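Phenylalanyl-tRNA synthetase beta chain (Pyrococcus horikoshii, PDB 2CXI) contains, as the N-terminal part of the beta subunit, the amino acid-editing domain of an alpha2beta2 synthetase that attaches phenylalanine to its tRNA at the cost of ATP. Local coordinates at residues A166-K171 and I215-F220; V285-I290 and G319-K324; S9-L14 and W60-V65; V91-K96 and I154-A159. All coordinates share one frame; numbering follows the deposited sequence.

Interaction 1 (A166-K171 and I215-F220)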
loop_
_atom_site.group_PDB
_atom_site.type_symbol
_atom_site.label_atom_id
_atom_site.label_comp_id
_atom_site.label_asym_id
_atom_site.label_seq_id
_atom_site.Cartn_x
_atom_site.Cartn_y
_atom_site.Cartn_z
ATOM N N ALA A 166 -19.548 -6.458 19.387
ATOM C CA ALA A 166 -19.925 -7.326 20.499
ATOM C C ALA A 166 -18.927 -7.082 21.612
ATOM O O ALA A 166 -17.740 -7.448 21.460
ATOM C CB ALA A 166 -19.876 -8.815 20.074
ATOM N N PRO A 167 -19.376 -6.467 22.710
ATOM C CA PRO A 167 -18.458 -6.203 23.832
ATOM C C PRO A 167 -18.169 -7.507 24.579
ATOM O O PRO A 167 -18.924 -8.483 24.447
ATOM C CB PRO A 167 -19.216 -5.174 24.688
ATOM C CG PRO A 167 -20.715 -5.533 24.458
ATOM C CD PRO A 167 -20.766 -6.024 22.999
ATOM N N LEU A 168 -17.045 -7.532 25.290
ATOM C CA LEU A 168 -16.614 -8.664 26.086
ATOM C C LEU A 168 -17.758 -9.191 26.962
ATOM O O LEU A 168 -18.371 -8.434 27.728
ATOM C CB LEU A 168 -15.457 -8.263 27.003
ATOM C CG LEU A 168 -14.903 -9.368 27.901
ATOM C CD1 LEU A 168 -13.953 -10.243 27.140
ATOM C CD2 LEU A 168 -14.212 -8.779 29.124
ATOM N N GLY A 169 -17.978 -10.496 26.842
ATOM C CA GLY A 169 -19.006 -11.232 27.584
ATOM C C GLY A 169 -20.323 -11.370 26.833
ATOM O O GLY A 169 -21.255 -11.958 27.369
ATOM N N TYR A 170 -20.408 -10.826 25.613
ATOM C CA TYR A 170 -21.649 -10.851 24.800
ATOM C C TYR A 170 -21.347 -11.374 23.389
ATOM O O TYR A 170 -20.341 -10.977 22.782
ATOM C CB TYR A 170 -22.275 -9.456 24.689
ATOM C CG TYR A 170 -22.841 -8.902 25.975
ATOM C CD1 TYR A 170 -24.232 -8.743 26.147
ATOM C CD2 TYR A 170 -22.005 -8.545 27.031
ATOM C CE1 TYR A 170 -24.755 -8.210 27.342
ATOM C CE2 TYR A 170 -22.501 -8.035 28.220
ATOM C CZ TYR A 170 -23.877 -7.875 28.375
ATOM O OH TYR A 170 -24.357 -7.369 29.558
ATOM N N LYS A 171 -22.199 -12.262 22.858
ATOM C CA LYS A 171 -21.903 -12.921 21.567
ATOM C C LYS A 171 -22.452 -12.181 20.357
ATOM O O LYS A 171 -22.124 -12.531 19.226
ATOM C CB LYS A 171 -22.415 -14.376 21.510
ATOM C CG LYS A 171 -21.826 -15.298 22.541
ATOM C CD LYS A 171 -20.387 -15.616 22.194
ATOM C CE LYS A 171 -19.519 -15.853 23.443
ATOM N NZ LYS A 171 -18.067 -15.987 23.045
ATOM N N ILE A 215 -13.962 2.097 28.077
ATOM C CA ILE A 215 -15.140 1.363 28.560
ATOM C C ILE A 215 -14.950 -0.161 28.591
ATOM O O ILE A 215 -14.977 -0.762 29.658
ATOM C CB ILE A 215 -16.386 1.746 27.708
ATOM C CG1 ILE A 215 -16.616 3.284 27.710
ATOM C CG2 ILE A 215 -17.666 0.954 28.193
ATOM C CD1 ILE A 215 -16.817 3.939 29.147
ATOM N N ILE A 216 -14.705 -0.782 27.437
ATOM C CA ILE A 216 -14.650 -2.247 27.355
ATOM C C ILE A 216 -13.977 -2.673 26.053
ATOM O O ILE A 216 -14.104 -1.989 25.027
ATOM C CB ILE A 216 -16.113 -2.840 27.412
ATOM C CG1 ILE A 216 -16.120 -4.365 27.663
ATOM C CG2 ILE A 216 -16.975 -2.385 26.200
ATOM C CD1 ILE A 216 -15.621 -4.710 29.066
ATOM N N ASN A 217 -13.306 -3.819 26.114
ATOM C CA ASN A 217 -12.767 -4.489 24.952
ATOM C C ASN A 217 -13.818 -5.353 24.232
ATOM O O ASN A 217 -14.916 -5.633 24.772
ATOM C CB ASN A 217 -11.492 -5.314 25.321
ATOM C CG ASN A 217 -11.716 -6.306 26.468
ATOM O OD1 ASN A 217 -12.542 -6.079 27.375
ATOM N ND2 ASN A 217 -10.940 -7.386 26.467
ATOM N N SER A 218 -13.483 -5.803 23.030
ATOM C CA SER A 218 -14.412 -6.642 22.308
ATOM C C SER A 218 -14.345 -8.121 22.738
ATOM O O SER A 218 -13.320 -8.616 23.266
ATOM C CB SER A 218 -14.171 -6.519 20.823
ATOM O OG SER A 218 -13.020 -7.244 20.512
ATOM N N GLU A 219 -15.457 -8.815 22.517
ATOM C CA GLU A 219 -15.539 -10.269 22.745
ATOM C C GLU A 219 -14.673 -11.088 21.745
ATOM O O GLU A 219 -14.051 -12.093 22.116
ATOM C CB GLU A 219 -17.015 -10.714 22.655
ATOM C CG GLU A 219 -17.214 -12.223 22.790
ATOM C CD GLU A 219 -16.912 -12.779 24.184
ATOM O OE1 GLU A 219 -16.661 -12.056 25.170
ATOM O OE2 GLU A 219 -16.932 -14.001 24.308
ATOM N N PHE A 220 -14.632 -10.661 20.494
ATOM C CA PHE A 220 -14.054 -11.498 19.439
ATOM C C PHE A 220 -12.789 -10.998 18.770
ATOM O O PHE A 220 -12.101 -11.777 18.090
ATOM C CB PHE A 220 -15.084 -11.700 18.342
ATOM C CG PHE A 220 -16.326 -12.420 18.812
ATOM C CD1 PHE A 220 -16.293 -13.788 19.070
ATOM C CD2 PHE A 220 -17.531 -11.714 19.004
ATOM C CE1 PHE A 220 -17.452 -14.467 19.517
ATOM C CE2 PHE A 220 -18.695 -12.384 19.449
ATOM C CZ PHE A 220 -18.646 -13.760 19.691
HETATM O O HOH W 1 -16.479 -8.536 19.159
#

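Interaction 2 (V285-I290 and G319-K324)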
loop_
_atom_site.group_PDB
_atom_site.type_symbol
_atom_site.label_atom_id
_atom_site.label_comp_id
_atom_site.label_asym_id
_atom_site.label_seq_id
_atom_site.Cartn_x
_atom_site.Cartn_y
_atom_site.Cartn_z
ATOM N N VAL A 285 22.811 15.895 40.577
ATOM C CA VAL A 285 22.843 16.225 42.000
ATOM C C VAL A 285 24.301 16.414 42.478
ATOM O O VAL A 285 25.208 15.695 42.062
ATOM C CB VAL A 285 22.085 15.152 42.879
ATOM C CG1 VAL A 285 22.865 13.858 42.950
ATOM C CG2 VAL A 285 21.761 15.704 44.282
ATOM N N GLU A 286 24.501 17.373 43.368
ATOM C CA GLU A 286 25.810 17.571 44.030
ATOM C C GLU A 286 25.954 16.513 45.115
ATOM O O GLU A 286 25.099 16.420 45.978
ATOM C CB GLU A 286 25.825 18.972 44.687
ATOM C CG GLU A 286 25.854 20.115 43.676
ATOM C CD GLU A 286 27.169 20.156 42.916
ATOM O OE1 GLU A 286 28.146 19.495 43.361
ATOM O OE2 GLU A 286 27.230 20.830 41.864
ATOM N N LEU A 287 27.033 15.730 45.103
ATOM C CA LEU A 287 27.184 14.663 46.109
ATOM C C LEU A 287 27.310 15.189 47.546
ATOM O O LEU A 287 26.954 14.509 48.511
ATOM C CB LEU A 287 28.344 13.748 45.765
ATOM C CG LEU A 287 28.074 12.985 44.457
ATOM C CD1 LEU A 287 29.340 12.418 43.911
ATOM C CD2 LEU A 287 27.049 11.887 44.651
ATOM N N ASP A 288 27.792 16.419 47.689
ATOM C CA ASP A 288 27.869 16.984 49.036
ATOM C C ASP A 288 26.471 17.339 49.585
ATOM O O ASP A 288 26.280 17.323 50.787
ATOM C CB ASP A 288 28.886 18.120 49.131
ATOM C CG ASP A 288 29.428 18.293 50.552
ATOM O OD1 ASP A 288 30.156 17.408 51.087
ATOM O OD2 ASP A 288 29.130 19.284 51.215
ATOM N N TYR A 289 25.492 17.592 48.706
ATOM C CA TYR A 289 24.100 17.742 49.137
ATOM C C TYR A 289 23.627 16.447 49.812
ATOM O O TYR A 289 23.033 16.475 50.887
ATOM C CB TYR A 289 23.180 18.104 47.980
ATOM C CG TYR A 289 21.696 18.044 48.313
ATOM C CD1 TYR A 289 20.949 16.859 48.155
ATOM C CD2 TYR A 289 21.025 19.192 48.728
ATOM C CE1 TYR A 289 19.576 16.833 48.466
ATOM C CE2 TYR A 289 19.667 19.175 49.035
ATOM C CZ TYR A 289 18.953 18.002 48.895
ATOM O OH TYR A 289 17.616 18.041 49.188
ATOM N N ILE A 290 23.934 15.316 49.185
ATOM C CA ILE A 290 23.576 14.021 49.730
ATOM C C ILE A 290 24.209 13.769 51.116
ATOM O O ILE A 290 23.518 13.332 52.073
ATOM C CB ILE A 290 23.955 12.890 48.715
ATOM C CG1 ILE A 290 23.218 13.075 47.372
ATOM C CG2 ILE A 290 23.681 11.509 49.311
ATOM C CD1 ILE A 290 21.744 12.853 47.460
ATOM N N GLY A 319 32.707 16.148 42.204
ATOM C CA GLY A 319 31.684 16.084 43.256
ATOM C C GLY A 319 30.229 16.184 42.797
ATOM O O GLY A 319 29.309 16.143 43.627
ATOM N N ARG A 320 29.985 16.327 41.501
ATOM C CA ARG A 320 28.589 16.284 41.063
ATOM C C ARG A 320 28.217 15.144 40.138
ATOM O O ARG A 320 28.962 14.796 39.219
ATOM C CB ARG A 320 28.049 17.635 40.599
ATOM C CG ARG A 320 28.408 18.096 39.223
ATOM C CD ARG A 320 27.235 18.812 38.539
ATOM N NE ARG A 320 26.320 19.441 39.500
ATOM C CZ ARG A 320 25.166 20.017 39.179
ATOM N NH1 ARG A 320 24.766 20.046 37.917
ATOM N NH2 ARG A 320 24.404 20.558 40.117
ATOM N N ALA A 321 27.083 14.518 40.455
ATOM C CA ALA A 321 26.664 13.296 39.804
ATOM C C ALA A 321 25.668 13.623 38.689
ATOM O O ALA A 321 24.598 14.195 38.928
ATOM C CB ALA A 321 26.077 12.333 40.831
ATOM N N LYS A 322 26.057 13.295 37.461
ATOM C CA LYS A 322 25.111 13.284 36.342
ATOM C C LYS A 322 24.429 11.898 36.322
ATOM O O LYS A 322 25.089 10.871 36.188
ATOM C CB LYS A 322 25.842 13.560 35.027
ATOM C CG LYS A 322 26.259 15.029 34.820
ATOM C CD LYS A 322 26.846 15.227 33.383
ATOM C CE LYS A 322 26.483 16.602 32.827
ATOM N NZ LYS A 322 26.181 16.579 31.328
ATOM N N LEU A 323 23.113 11.886 36.487
ATOM C CA LEU A 323 22.365 10.621 36.667
ATOM C C LEU A 323 21.483 10.350 35.466
ATOM O O LEU A 323 20.971 11.286 34.874
ATOM C CB LEU A 323 21.436 10.723 37.880
ATOM C CG LEU A 323 22.108 11.160 39.186
ATOM C CD1 LEU A 323 21.016 11.401 40.264
ATOM C CD2 LEU A 323 23.123 10.098 39.602
ATOM N N LYS A 324 21.315 9.072 35.142
ATOM C CA LYS A 324 20.232 8.644 34.271
ATOM C C LYS A 324 19.390 7.632 35.070
ATOM O O LYS A 324 19.930 6.880 35.855
ATOM C CB LYS A 324 20.771 7.998 32.988
ATOM C CG LYS A 324 21.450 9.009 32.054
ATOM C CD LYS A 324 21.895 8.361 30.800
ATOM C CE LYS A 324 22.625 9.403 29.957
ATOM N NZ LYS A 324 23.400 8.695 28.924
HETATM O O HOH W 2 29.216 17.910 45.933
#

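Interaction 3 (S9-L14 and W60-V65)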
loop_
_atom_site.group_PDB
_atom_site.type_symbol
_atom_site.label_atom_id
_atom_site.label_comp_id
_atom_site.label_asym_id
_atom_site.label_seq_id
_atom_site.Cartn_x
_atom_site.Cartn_y
_atom_site.Cartn_z
ATOM N N SER A 9 6.193 -18.471 43.243
ATOM C CA SER A 9 7.038 -19.122 42.212
ATOM C C SER A 9 7.228 -18.177 40.991
ATOM O O SER A 9 8.276 -18.220 40.324
ATOM C CB SER A 9 6.468 -20.500 41.797
ATOM O OG SER A 9 5.249 -20.335 41.080
ATOM N N ASP A 10 6.243 -17.323 40.723
ATOM C CA ASP A 10 6.393 -16.329 39.626
ATOM C C ASP A 10 7.526 -15.367 39.985
ATOM O O ASP A 10 8.416 -15.136 39.183
ATOM C CB ASP A 10 5.082 -15.600 39.363
ATOM C CG ASP A 10 5.132 -14.679 38.151
ATOM O OD1 ASP A 10 5.736 -15.064 37.137
ATOM O OD2 ASP A 10 4.542 -13.568 38.115
ATOM N N LEU A 11 7.523 -14.817 41.215
ATOM C CA LEU A 11 8.606 -13.937 41.665
ATOM C C LEU A 11 9.980 -14.593 41.574
ATOM O O LEU A 11 10.957 -13.990 41.062
ATOM C CB LEU A 11 8.354 -13.571 43.133
ATOM C CG LEU A 11 7.604 -12.332 43.637
ATOM C CD1 LEU A 11 7.334 -11.114 42.751
ATOM C CD2 LEU A 11 6.547 -12.610 44.711
ATOM N N GLU A 12 10.069 -15.833 42.056
ATOM C CA GLU A 12 11.322 -16.571 42.073
ATOM C C GLU A 12 11.867 -16.918 40.665
ATOM O O GLU A 12 13.081 -16.839 40.463
ATOM C CB GLU A 12 11.205 -17.812 42.988
ATOM C CG GLU A 12 11.009 -17.327 44.437
ATOM C CD GLU A 12 10.754 -18.404 45.474
ATOM O OE1 GLU A 12 10.316 -19.533 45.121
ATOM O OE2 GLU A 12 11.014 -18.099 46.680
ATOM N N ARG A 13 11.004 -17.280 39.722
ATOM C CA ARG A 13 11.473 -17.465 38.322
ATOM C C ARG A 13 11.989 -16.153 37.752
ATOM O O ARG A 13 13.005 -16.150 37.060
ATOM C CB ARG A 13 10.425 -18.140 37.418
ATOM C CG ARG A 13 9.127 -17.381 37.157
ATOM C CD ARG A 13 8.345 -17.849 35.918
ATOM N NE ARG A 13 7.029 -17.237 35.836
ATOM C CZ ARG A 13 6.042 -17.709 35.073
ATOM N NH1 ARG A 13 6.231 -18.796 34.316
ATOM N NH2 ARG A 13 4.867 -17.100 35.056
ATOM N N LEU A 14 11.349 -15.032 38.103
ATOM C CA LEU A 14 11.782 -13.719 37.642
ATOM C C LEU A 14 13.124 -13.266 38.261
ATOM O O LEU A 14 14.032 -12.774 37.572
ATOM C CB LEU A 14 10.657 -12.681 37.869
ATOM C CG LEU A 14 9.387 -12.820 37.018
ATOM C CD1 LEU A 14 8.283 -11.944 37.633
ATOM C CD2 LEU A 14 9.687 -12.426 35.542
ATOM N N TRP A 60 4.140 -2.027 41.059
ATOM C CA TRP A 60 2.848 -2.649 41.381
ATOM C C TRP A 60 2.560 -3.951 40.691
ATOM O O TRP A 60 1.383 -4.255 40.407
ATOM C CB TRP A 60 1.676 -1.692 41.118
ATOM C CG TRP A 60 1.751 -0.417 41.817
ATOM C CD1 TRP A 60 2.550 -0.088 42.889
ATOM C CD2 TRP A 60 1.002 0.749 41.502
ATOM N NE1 TRP A 60 2.343 1.222 43.239
ATOM C CE2 TRP A 60 1.396 1.757 42.399
ATOM C CE3 TRP A 60 0.024 1.053 40.524
ATOM C CZ2 TRP A 60 0.859 3.046 42.364
ATOM C CZ3 TRP A 60 -0.494 2.336 40.489
ATOM C CH2 TRP A 60 -0.077 3.311 41.414
ATOM N N SER A 61 3.603 -4.732 40.387
ATOM C CA SER A 61 3.397 -6.065 39.862
ATOM C C SER A 61 4.589 -6.933 40.205
ATOM O O SER A 61 5.649 -6.417 40.607
ATOM C CB SER A 61 3.223 -6.025 38.318
ATOM O OG SER A 61 4.471 -5.709 37.712
ATOM N N ALA A 62 4.452 -8.230 39.938
ATOM C CA ALA A 62 5.556 -9.192 40.181
ATOM C C ALA A 62 6.818 -8.788 39.441
ATOM O O ALA A 62 7.944 -8.919 39.957
ATOM C CB ALA A 62 5.152 -10.603 39.741
ATOM N N GLU A 63 6.629 -8.310 38.200
ATOM C CA GLU A 63 7.794 -7.983 37.367
ATOM C C GLU A 63 8.600 -6.854 38.010
ATOM O O GLU A 63 9.841 -6.895 38.042
ATOM C CB GLU A 63 7.389 -7.603 35.915
ATOM C CG GLU A 63 6.606 -8.690 35.172
ATOM C CD GLU A 63 5.102 -8.655 35.437
ATOM O OE1 GLU A 63 4.619 -7.863 36.272
ATOM O OE2 GLU A 63 4.375 -9.413 34.793
ATOM N N GLY A 64 7.894 -5.820 38.466
ATOM C CA GLY A 64 8.537 -4.638 39.045
ATOM C C GLY A 64 9.167 -4.940 40.407
ATOM O O GLY A 64 10.249 -4.435 40.738
ATOM N N VAL A 65 8.480 -5.777 41.182
ATOM C CA VAL A 65 8.992 -6.231 42.488
ATOM C C VAL A 65 10.297 -7.064 42.355
ATOM O O VAL A 65 11.305 -6.817 43.060
ATOM C CB VAL A 65 7.896 -7.015 43.239
ATOM C CG1 VAL A 65 8.466 -7.645 44.562
ATOM C CG2 VAL A 65 6.745 -6.104 43.554
#

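Interaction 4 (V91-K96 and I154-A159)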
loop_
_atom_site.group_PDB
_atom_site.type_symbol
_atom_site.label_atom_id
_atom_site.label_comp_id
_atom_site.label_asym_id
_atom_site.label_seq_id
_atom_site.Cartn_x
_atom_site.Cartn_y
_atom_site.Cartn_z
ATOM N N VAL A 91 -0.414 3.624 13.904
ATOM C CA VAL A 91 -1.736 3.877 14.500
ATOM C C VAL A 91 -2.104 5.340 14.250
ATOM O O VAL A 91 -1.303 6.211 14.484
ATOM C CB VAL A 91 -1.760 3.588 16.037
ATOM C CG1 VAL A 91 -3.164 3.851 16.658
ATOM C CG2 VAL A 91 -1.251 2.184 16.290
ATOM N N TYR A 92 -3.330 5.580 13.787
ATOM C CA TYR A 92 -3.822 6.945 13.579
ATOM C C TYR A 92 -4.705 7.377 14.720
ATOM O O TYR A 92 -5.642 6.655 15.079
ATOM C CB TYR A 92 -4.598 7.017 12.268
ATOM C CG TYR A 92 -3.718 6.660 11.099
ATOM C CD1 TYR A 92 -2.893 7.641 10.509
ATOM C CD2 TYR A 92 -3.680 5.343 10.586
ATOM C CE1 TYR A 92 -2.068 7.315 9.432
ATOM C CE2 TYR A 92 -2.860 5.019 9.489
ATOM C CZ TYR A 92 -2.080 6.027 8.911
ATOM O OH TYR A 92 -1.231 5.740 7.855
ATOM N N VAL A 93 -4.380 8.529 15.308
ATOM C CA VAL A 93 -5.249 9.157 16.324
ATOM C C VAL A 93 -6.072 10.331 15.779
ATOM O O VAL A 93 -5.516 11.367 15.370
ATOM C CB VAL A 93 -4.429 9.579 17.586
ATOM C CG1 VAL A 93 -5.347 10.212 18.654
ATOM C CG2 VAL A 93 -3.703 8.374 18.123
ATOM N N ASP A 94 -7.392 10.139 15.779
ATOM C CA ASP A 94 -8.362 11.106 15.263
ATOM C C ASP A 94 -8.373 12.438 16.023
ATOM O O ASP A 94 -8.550 12.476 17.263
ATOM C CB ASP A 94 -9.740 10.469 15.368
ATOM C CG ASP A 94 -10.790 11.181 14.570
ATOM O OD1 ASP A 94 -10.551 12.288 14.012
ATOM O OD2 ASP A 94 -11.909 10.682 14.466
ATOM N N GLU A 95 -8.186 13.544 15.296
ATOM C CA GLU A 95 -8.235 14.868 15.924
ATOM C C GLU A 95 -9.588 15.156 16.514
ATOM O O GLU A 95 -9.706 15.945 17.448
ATOM C CB GLU A 95 -7.841 15.988 14.946
ATOM C CG GLU A 95 -8.788 16.193 13.773
ATOM C CD GLU A 95 -8.355 17.374 12.894
ATOM O OE1 GLU A 95 -7.517 18.209 13.357
ATOM O OE2 GLU A 95 -8.842 17.458 11.738
ATOM N N LYS A 96 -10.610 14.483 16.012
ATOM C CA LYS A 96 -11.973 14.673 16.506
ATOM C C LYS A 96 -12.144 14.133 17.924
ATOM O O LYS A 96 -13.161 14.397 18.579
ATOM C CB LYS A 96 -12.988 14.019 15.587
ATOM C CG LYS A 96 -13.036 14.633 14.174
ATOM C CD LYS A 96 -14.400 14.300 13.550
ATOM C CE LYS A 96 -14.327 14.320 12.008
ATOM N NZ LYS A 96 -13.024 14.915 11.514
ATOM N N ILE A 154 -3.877 0.588 12.505
ATOM C CA ILE A 154 -4.925 0.648 13.559
ATOM C C ILE A 154 -5.396 2.097 13.679
ATOM O O ILE A 154 -4.594 3.022 13.508
ATOM C CB ILE A 154 -4.384 0.098 14.938
ATOM C CG1 ILE A 154 -3.773 -1.309 14.776
ATOM C CG2 ILE A 154 -5.490 0.143 16.001
ATOM C CD1 ILE A 154 -4.717 -2.406 14.264
ATOM N N TYR A 155 -6.680 2.281 13.946
ATOM C CA TYR A 155 -7.317 3.610 14.075
ATOM C C TYR A 155 -7.936 3.808 15.452
ATOM O O TYR A 155 -8.716 3.002 15.870
ATOM C CB TYR A 155 -8.422 3.741 13.015
ATOM C CG TYR A 155 -7.856 3.627 11.630
ATOM C CD1 TYR A 155 -7.643 2.385 11.047
ATOM C CD2 TYR A 155 -7.485 4.781 10.923
ATOM C CE1 TYR A 155 -7.076 2.270 9.754
ATOM C CE2 TYR A 155 -6.937 4.697 9.682
ATOM C CZ TYR A 155 -6.733 3.448 9.092
ATOM O OH TYR A 155 -6.181 3.403 7.824
ATOM N N TYR A 156 -7.523 4.860 16.150
ATOM C CA TYR A 156 -8.185 5.301 17.365
ATOM C C TYR A 156 -9.023 6.538 16.958
ATOM O O TYR A 156 -8.465 7.602 16.637
ATOM C CB TYR A 156 -7.116 5.610 18.424
ATOM C CG TYR A 156 -7.661 6.209 19.693
ATOM C CD1 TYR A 156 -8.785 5.665 20.323
ATOM C CD2 TYR A 156 -7.013 7.297 20.293
ATOM C CE1 TYR A 156 -9.279 6.235 21.501
ATOM C CE2 TYR A 156 -7.480 7.841 21.479
ATOM C CZ TYR A 156 -8.628 7.306 22.058
ATOM O OH TYR A 156 -9.112 7.883 23.204
ATOM N N LYS A 157 -10.331 6.357 16.870
ATOM C CA LYS A 157 -11.200 7.335 16.209
ATOM C C LYS A 157 -12.436 7.769 16.992
ATOM O O LYS A 157 -12.889 7.080 17.909
ATOM C CB LYS A 157 -11.635 6.803 14.817
ATOM C CG LYS A 157 -12.591 5.587 14.894
ATOM C CD LYS A 157 -13.129 5.279 13.516
ATOM C CE LYS A 157 -14.147 4.137 13.591
ATOM N NZ LYS A 157 -15.248 4.231 12.528
ATOM N N ALA A 158 -12.991 8.919 16.596
ATOM C CA ALA A 158 -14.280 9.357 17.090
ATOM C C ALA A 158 -15.316 8.616 16.251
ATOM O O ALA A 158 -15.332 8.761 15.046
ATOM C CB ALA A 158 -14.422 10.888 16.921
ATOM N N ALA A 159 -16.137 7.810 16.908
ATOM C CA ALA A 159 -17.180 7.008 16.270
ATOM C C ALA A 159 -18.604 7.509 16.563
ATOM O O ALA A 159 -18.911 7.976 17.674
ATOM C CB ALA A 159 -17.058 5.562 16.727
HETATM O O HOH W 3 -13.949 10.096 13.038
#

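Interaction 1 (A166-K171 and I215-F220)
The carboxylate of Glu219 is gripped at both oxygens from 166-171: OE1 takes the backbone N-H of Gly169 at 2.6 Å, and OE2 forms a salt bridge with Lys171 NZ, also at 2.6 Å. The amide reaches OE1 from above the carboxylate plane, whereas the ammonium comes in on the anti side of OE2. The bend of Glu219 at chi2 (69°) swings CD back to this position, while its CG lies 3.6 Å above the centre of the Phe220 ring. Gly169 offers its N-H from within a type II beta turn running from Pro167 to Tyr170. In the B3/4 domain this turn lies against the short strand 216-217 and the residues after it, through a single bridge of Pro167 with Ser218. Glu219 N gives a nearly straight bond (177°) to Ala166 O; Leu168 N gives a second, more bent, to Asn217 O. An alanine at Glu219 would probably leave the Gly169 amide and the Lys171 ammonium without these acceptors and the Phe220 ring without its cover of CG. Water 1 connects Ala166 O to Phe220 N. At the ring's edge, Phe220 CE2 approaches Ala166 CB (3.8 Å) and Lys171 O (3.4 Å).

Interaction 2 (V285-I290 and G319-K324)
This is an antiparallel pairing of two strand ends within the B5 domain, at the point where strand 281-286 passes into helix 287-294. Its partner, strand 320-325, is the middle one of a three-stranded antiparallel sheet. Val285 and Ala321 form a hydrogen-bonded pair, with Ala321 N 2.7 Å from Val285 O and a return bond from Val285 N to Ala321 O. Glu286 and Arg320, the adjoining non-hydrogen-bonded pair, send their side chains to the other face of the sheet. There Arg320 NE forms a salt bridge with Glu286 OE2 at 2.9 Å, and NH2 adds a weak bond to the same oxygen. The fit is imperfect: NE lies well above the carboxylate plane, and the carboxylate and guanidinium planes are 40° apart. Arg320 NH1 has a second acid, Glu284, so the guanidinium bridges two carboxylates of strand 281-286. An alanine at Arg320 would probably leave Glu286 and Glu284 without their shared counter-charge and the Glu286 carboxylate freer to turn. On the opposite face, Val285 CG1 touches Ala321 CB and Leu323 CD1, both at 4.1 Å, beneath Ile338 of helix 335-346, the helix that carries predicted magnesium ligands. Glu286 is the N-cap residue of helix 287-294, and just past it the carbonyl of Gly319, a residue with positive phi (70°), takes over the pairing. Gly319 O accepts from Leu287 N at 2.7 Å and also from water 2, which in turn accepts from Asp288 N at 2.7 Å.

Interaction 3 (S9-L14 and W60-V65)
Leu11 reaches Ala62 and Val65 through a single methyl. Its CB leaves helix 8-15 without touching 60-65, CG carries the branch inward, and CD1 makes all the contact: it lies 3.6 Å from Ala62 O, 3.8 Å from Ala62 CB and 4.1 Å from Val65 CG1. Both side-chain torsions, -93° and -17°, lie away from staggered values, so the exact placing of the Leu11 tip is less certain. Leu14, one turn further along, uses its own CD1 in the same way, 4.0 Å from Ala62 CB and close to the backbone of Glu63. Ala62 is therefore the small residue on which two leucine tips converge, in a buried packing of helix 8-15 against the first turn of helix 62-72, whose N-cap residue is Ser61. Strand 3-7 contributes Val6, which touches both Leu11 and Ala62. Beside the apolar part, Asp10 OD2 lies 3.4 Å from Ala62 CB. Asp10 OD1 is held from within its own helix by Arg13, side-on, with NE at 2.8 Å on the anti lone pair and NH2 arriving from above the carboxylate plane. Arg257 forms salt bridges with Asp10 OD2 and with Glu63 OE2, and would probably ease the repulsion between these like charges, 5.3 Å apart.

Interaction 4 (V91-K96 and I154-A159)
Val91, Tyr92 and Val93 pair in parallel register with Ile154, Tyr155 and Tyr156, joining strands 84-93 and 154-159 inside the large mixed sheet of the chain. The axes of 91-93 and 154-159 run 13° apart. Three backbone bonds link the two segments: Tyr92 N to Ile154 O, Tyr156 N to Tyr92 O, and Asp94 N to Tyr156 O. Weaker support comes from C-H groups, with Val91 CA 3.1 Å from Ile154 O.

Aromatic and apolar contacts occupy both faces. On one, the rings of Tyr92 and Tyr155 lie side by side and point the same way, their planes 20° apart but slid so far that they barely overlap; the closest atoms are Tyr92 CD2 and Tyr155 CE2, at 3.4 Å. Both phenol oxygens are hydrogen-bonded to Ser18 of the second subunit, Tyr92 OH to its N and Tyr155 OH to its OG, so this face takes part in the subunit contact. On the other face, Val93 CG1 packs 3.7 Å from Tyr156 CD2, Val91 CG2 meets Ile154 CB, and Tyr106 of strand 103-110 touches Val91, Val93 and Tyr156.

Polar side-chain bonds continue the pairing where strand 84-93 ends. With CG anti to its backbone N (chi1 -165°), the carboxylate of Asp94 sits between the two segments, and its oxygens serve one each. OD1 closes an Asx turn by accepting Lys96 N, which lies above the carboxylate plane. OD2 accepts Ala158 N at 3.0 Å on its anti side and also a hydrogen bond from water 3, which is 2.6 Å away and donates in turn to Ala158 O at 2.8 Å.

In the fold
From the N terminus, interaction 3 comes first: with 45 residues between 9-14 and 60-65, it brings helices 8-15 and 62-72 together. Helix 62-72 leads on to strand 84-93, where interaction 4 opens, spanning 57 residues before strand 154-159 returns beside it. Interaction 1 follows, bringing the loop after strand 164-165 against strand 216-217 across 43 residues. Interaction 2 is last, with 28 residues between its segments in the B5 domain. The four loops stand in series; none nests or crosses. Interactions 1 and 4 reach the same mixed sheet, their centres about 20 Å apart, whereas interactions 1 and 2 lie on opposite sides of the chain's centre, about 51 Å apart between centres.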